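Local coordinates for actin-binding protein (PDB 1HQZ), which binds actin filaments, but not actin monomers, and recruits the ARP2/3 complex to their sides, regulating ARP2/3-mediated actin assembly, at residues D16-K21 with T31-S36. Sequence-based numbering, arbitrary orientation.
Sequences DAEYLK and TWLIIS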
ATOM      1  N   ASP A  16       4.695  10.166   5.666  1.00 43.18           N
ATOM      2  CA  ASP A  16       6.004   9.683   6.118  1.00 42.83           C
ATOM      3  C   ASP A  16       6.009   9.195   7.561  1.00 39.83           C
ATOM      4  O   ASP A  16       6.733   8.263   7.900  1.00 38.93           O
ATOM      5  CB  ASP A  16       7.076  10.765   5.947  1.00 45.63           C
ATOM      6  CG  ASP A  16       7.266  11.175   4.500  1.00 48.63           C
ATOM      7  OD1 ASP A  16       7.037  10.333   3.606  1.00 52.66           O
ATOM      8  OD2 ASP A  16       7.655  12.333   4.255  1.00 50.16           O
ATOM      9  N   ALA A  17       5.198   9.819   8.405  1.00 38.82           N
ATOM     10  CA  ALA A  17       5.128   9.434   9.806  1.00 39.90           C
ATOM     11  C   ALA A  17       4.648   7.994   9.947  1.00 40.38           C
ATOM     12  O   ALA A  17       5.179   7.228  10.750  1.00 39.99           O
ATOM     13  CB  ALA A  17       4.195  10.371  10.556  1.00 39.65           C
ATOM     14  N   GLU A  18       3.635   7.627   9.170  1.00 40.28           N
ATOM     15  CA  GLU A  18       3.106   6.263   9.222  1.00 38.53           C
ATOM     16  C   GLU A  18       4.076   5.329   8.507  1.00 37.44           C
ATOM     17  O   GLU A  18       4.360   4.221   8.972  1.00 36.33           O
ATOM     18  CB  GLU A  18       1.731   6.206   8.559  1.00 38.62           C
ATOM     19  CG  GLU A  18       0.716   7.186   9.151  1.00 39.17           C
ATOM     20  CD  GLU A  18       0.560   7.046  10.665  1.00 39.99           C
ATOM     21  OE1 GLU A  18       0.759   5.935  11.196  1.00 40.27           O
ATOM     22  OE2 GLU A  18       0.225   8.050  11.332  1.00 42.97           O
ATOM     23  N   TYR A  19       4.597   5.795   7.378  1.00 36.62           N
ATOM     24  CA  TYR A  19       5.546   5.021   6.593  1.00 37.23           C
ATOM     25  C   TYR A  19       6.727   4.524   7.440  1.00 37.26           C
ATOM     26  O   TYR A  19       7.008   3.325   7.485  1.00 36.09           O
ATOM     27  CB  TYR A  19       6.056   5.869   5.428  1.00 37.51           C
ATOM     28  CG  TYR A  19       7.260   5.295   4.720  1.00 38.97           C
ATOM     29  CD1 TYR A  19       7.159   4.151   3.926  1.00 38.26           C
ATOM     30  CD2 TYR A  19       8.512   5.886   4.868  1.00 39.24           C
ATOM     31  CE1 TYR A  19       8.294   3.608   3.295  1.00 41.08           C
ATOM     32  CE2 TYR A  19       9.648   5.353   4.246  1.00 38.57           C
ATOM     33  CZ  TYR A  19       9.537   4.222   3.468  1.00 39.45           C
ATOM     34  OH  TYR A  19      10.668   3.709   2.879  1.00 38.25           O
ATOM     35  N   LEU A  20       7.407   5.440   8.123  1.00 38.44           N
ATOM     36  CA  LEU A  20       8.557   5.063   8.950  1.00 38.56           C
ATOM     37  C   LEU A  20       8.197   4.065  10.031  1.00 37.60           C
ATOM     38  O   LEU A  20       8.907   3.074  10.219  1.00 36.35           O
ATOM     39  CB  LEU A  20       9.200   6.300   9.591  1.00 39.60           C
ATOM     40  CG  LEU A  20      10.043   7.145   8.638  1.00 42.33           C
ATOM     41  CD1 LEU A  20      10.554   8.376   9.366  1.00 43.96           C
ATOM     42  CD2 LEU A  20      11.207   6.313   8.102  1.00 41.10           C
ATOM     43  N   LYS A  21       7.099   4.329  10.740  1.00 38.58           N
ATOM     44  CA  LYS A  21       6.633   3.431  11.802  1.00 39.92           C
ATOM     45  C   LYS A  21       6.563   2.009  11.270  1.00 38.66           C
ATOM     46  O   LYS A  21       7.060   1.060  11.888  1.00 38.64           O
ATOM     47  CB  LYS A  21       5.218   3.786  12.260  1.00 41.87           C
ATOM     48  CG  LYS A  21       5.048   4.954  13.186  1.00 45.46           C
ATOM     49  CD  LYS A  21       3.577   4.996  13.585  1.00 47.67           C
ATOM     50  CE  LYS A  21       3.223   6.228  14.363  1.00 50.94           C
ATOM     51  NZ  LYS A  21       1.762   6.228  14.650  1.00 54.00           N
ATOM     52  N   THR A  31       1.101  -1.612  11.634  1.00 34.93           N
ATOM     53  CA  THR A  31       1.927  -2.415  10.733  1.00 33.83           C
ATOM     54  C   THR A  31       1.497  -2.265   9.280  1.00 31.89           C
ATOM     55  O   THR A  31       2.081  -2.866   8.385  1.00 32.10           O
ATOM     56  CB  THR A  31       1.864  -3.898  11.097  1.00 33.58           C
ATOM     57  OG1 THR A  31       0.519  -4.369  10.940  1.00 36.94           O
ATOM     58  CG2 THR A  31       2.306  -4.102  12.530  1.00 34.85           C
ATOM     59  N   TRP A  32       0.452  -1.487   9.044  1.00 30.52           N
ATOM     60  CA  TRP A  32       0.005  -1.260   7.683  1.00 29.29           C
ATOM     61  C   TRP A  32      -0.632   0.111   7.543  1.00 28.36           C
ATOM     62  O   TRP A  32      -1.065   0.719   8.526  1.00 29.89           O
ATOM     63  CB  TRP A  32      -0.958  -2.359   7.209  1.00 29.21           C
ATOM     64  CG  TRP A  32      -2.240  -2.498   7.972  1.00 27.45           C
ATOM     65  CD1 TRP A  32      -2.531  -3.430   8.925  1.00 26.82           C
ATOM     66  CD2 TRP A  32      -3.441  -1.749   7.762  1.00 28.10           C
ATOM     67  NE1 TRP A  32      -3.844  -3.322   9.311  1.00 26.76           N
ATOM     68  CE2 TRP A  32      -4.427  -2.298   8.614  1.00 28.48           C
ATOM     69  CE3 TRP A  32      -3.780  -0.669   6.934  1.00 28.66           C
ATOM     70  CZ2 TRP A  32      -5.736  -1.802   8.663  1.00 28.88           C
ATOM     71  CZ3 TRP A  32      -5.072  -0.178   6.978  1.00 28.43           C
ATOM     72  CH2 TRP A  32      -6.040  -0.748   7.840  1.00 29.70           C
ATOM     73  N   LEU A  33      -0.678   0.588   6.306  1.00 28.44           N
ATOM     74  CA  LEU A  33      -1.213   1.905   5.978  1.00 28.21           C
ATOM     75  C   LEU A  33      -1.801   1.899   4.574  1.00 27.26           C
ATOM     76  O   LEU A  33      -1.276   1.236   3.680  1.00 26.47           O
ATOM     77  CB  LEU A  33      -0.077   2.947   6.003  1.00 27.50           C
ATOM     78  CG  LEU A  33      -0.252   4.225   5.157  1.00 28.46           C
ATOM     79  CD1 LEU A  33      -1.290   5.144   5.803  1.00 25.75           C
ATOM     80  CD2 LEU A  33       1.103   4.951   5.038  1.00 27.29           C
ATOM     81  N   ILE A  34      -2.889   2.633   4.391  1.00 25.15           N
ATOM     82  CA  ILE A  34      -3.497   2.765   3.078  1.00 26.19           C
ATOM     83  C   ILE A  34      -3.641   4.261   2.842  1.00 27.62           C
ATOM     84  O   ILE A  34      -4.214   4.971   3.681  1.00 25.97           O
ATOM     85  CB  ILE A  34      -4.915   2.144   3.001  1.00 28.29           C
ATOM     86  CG1 ILE A  34      -4.825   0.611   3.061  1.00 29.96           C
ATOM     87  CG2 ILE A  34      -5.608   2.595   1.705  1.00 24.06           C
ATOM     88  CD1 ILE A  34      -6.179  -0.107   2.909  1.00 27.11           C
ATOM     89  N   ILE A  35      -3.094   4.754   1.737  1.00 27.89           N
ATOM     90  CA  ILE A  35      -3.245   6.174   1.431  1.00 28.81           C
ATOM     91  C   ILE A  35      -4.250   6.324   0.296  1.00 31.09           C
ATOM     92  O   ILE A  35      -4.209   5.588  -0.690  1.00 31.24           O
ATOM     93  CB  ILE A  35      -1.905   6.845   1.029  1.00 29.76           C
ATOM     94  CG1 ILE A  35      -1.350   6.197  -0.239  1.00 26.12           C
ATOM     95  CG2 ILE A  35      -0.920   6.773   2.195  1.00 28.88           C
ATOM     96  CD1 ILE A  35      -0.126   6.889  -0.778  1.00 28.45           C
ATOM     97  N   SER A  36      -5.147   7.292   0.443  1.00 35.12           N
ATOM     98  CA  SER A  36      -6.199   7.538  -0.532  1.00 37.53           C
ATOM     99  C   SER A  36      -6.297   9.038  -0.842  1.00 39.90           C
ATOM    100  O   SER A  36      -5.897   9.881  -0.032  1.00 42.10           O
ATOM    101  CB  SER A  36      -7.523   7.008   0.035  1.00 35.56           C
ATOM    102  OG  SER A  36      -8.564   7.031  -0.926  1.00 36.67           O
TER
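Leu-33 makes the contact with one methyl group. Its CD2 lies 3.8 Å from CB of Glu-18, and the same methyl lies 4.3 Å from the backbone N of Tyr-19. The leucine side chain therefore meets the helix at its backbone and at the first side-chain carbon of Glu-18. CG of Leu-33 is anti to the backbone N (chi1 155°). A chi2 of 73° turns CD1 to the side and leaves CD2 as the extended branch, which reaches the helix. CD1 of Leu-33 is only slightly farther from CB of Glu-18, at 4.2 Å. No hydrogen bond crosses between segments 16-21 and 31-36.

Glu-18 starts toward the strand but does not stay on that course. Its CG is anti to the carbonyl carbon, and the chain bends again at chi2 (-54°). Only the aliphatic base of the side chain rests on the leucine. The carboxylate leads away from the strand. Lys-21, three residues on, reaches back to it, and OE1 of Glu-18 and NZ of Lys-21 form a long salt bridge of 3.6 Å. The side chain of Glu-18 also touches Thr-30 in the loop before the strand.

The two segments belong to the cofilin-homology (ADF-H) domain at the N-terminal end of the protein. Here helix 12-24 packs on one face of the mixed five-stranded sheet, over strand 32-37. Trp-32 and Ile-34 point to the other face, where both touch Phe-55 of helix 52-56. Leu-33 is buried, and its backbone pairs with Leu-68 of the neighbouring strand 65-71.

Tyr-19 adds a smaller share. Its side chain leads away from segment 31-36 and touches Leu-68. Its OH is hydrogen-bonded to the backbone O of Lys-112.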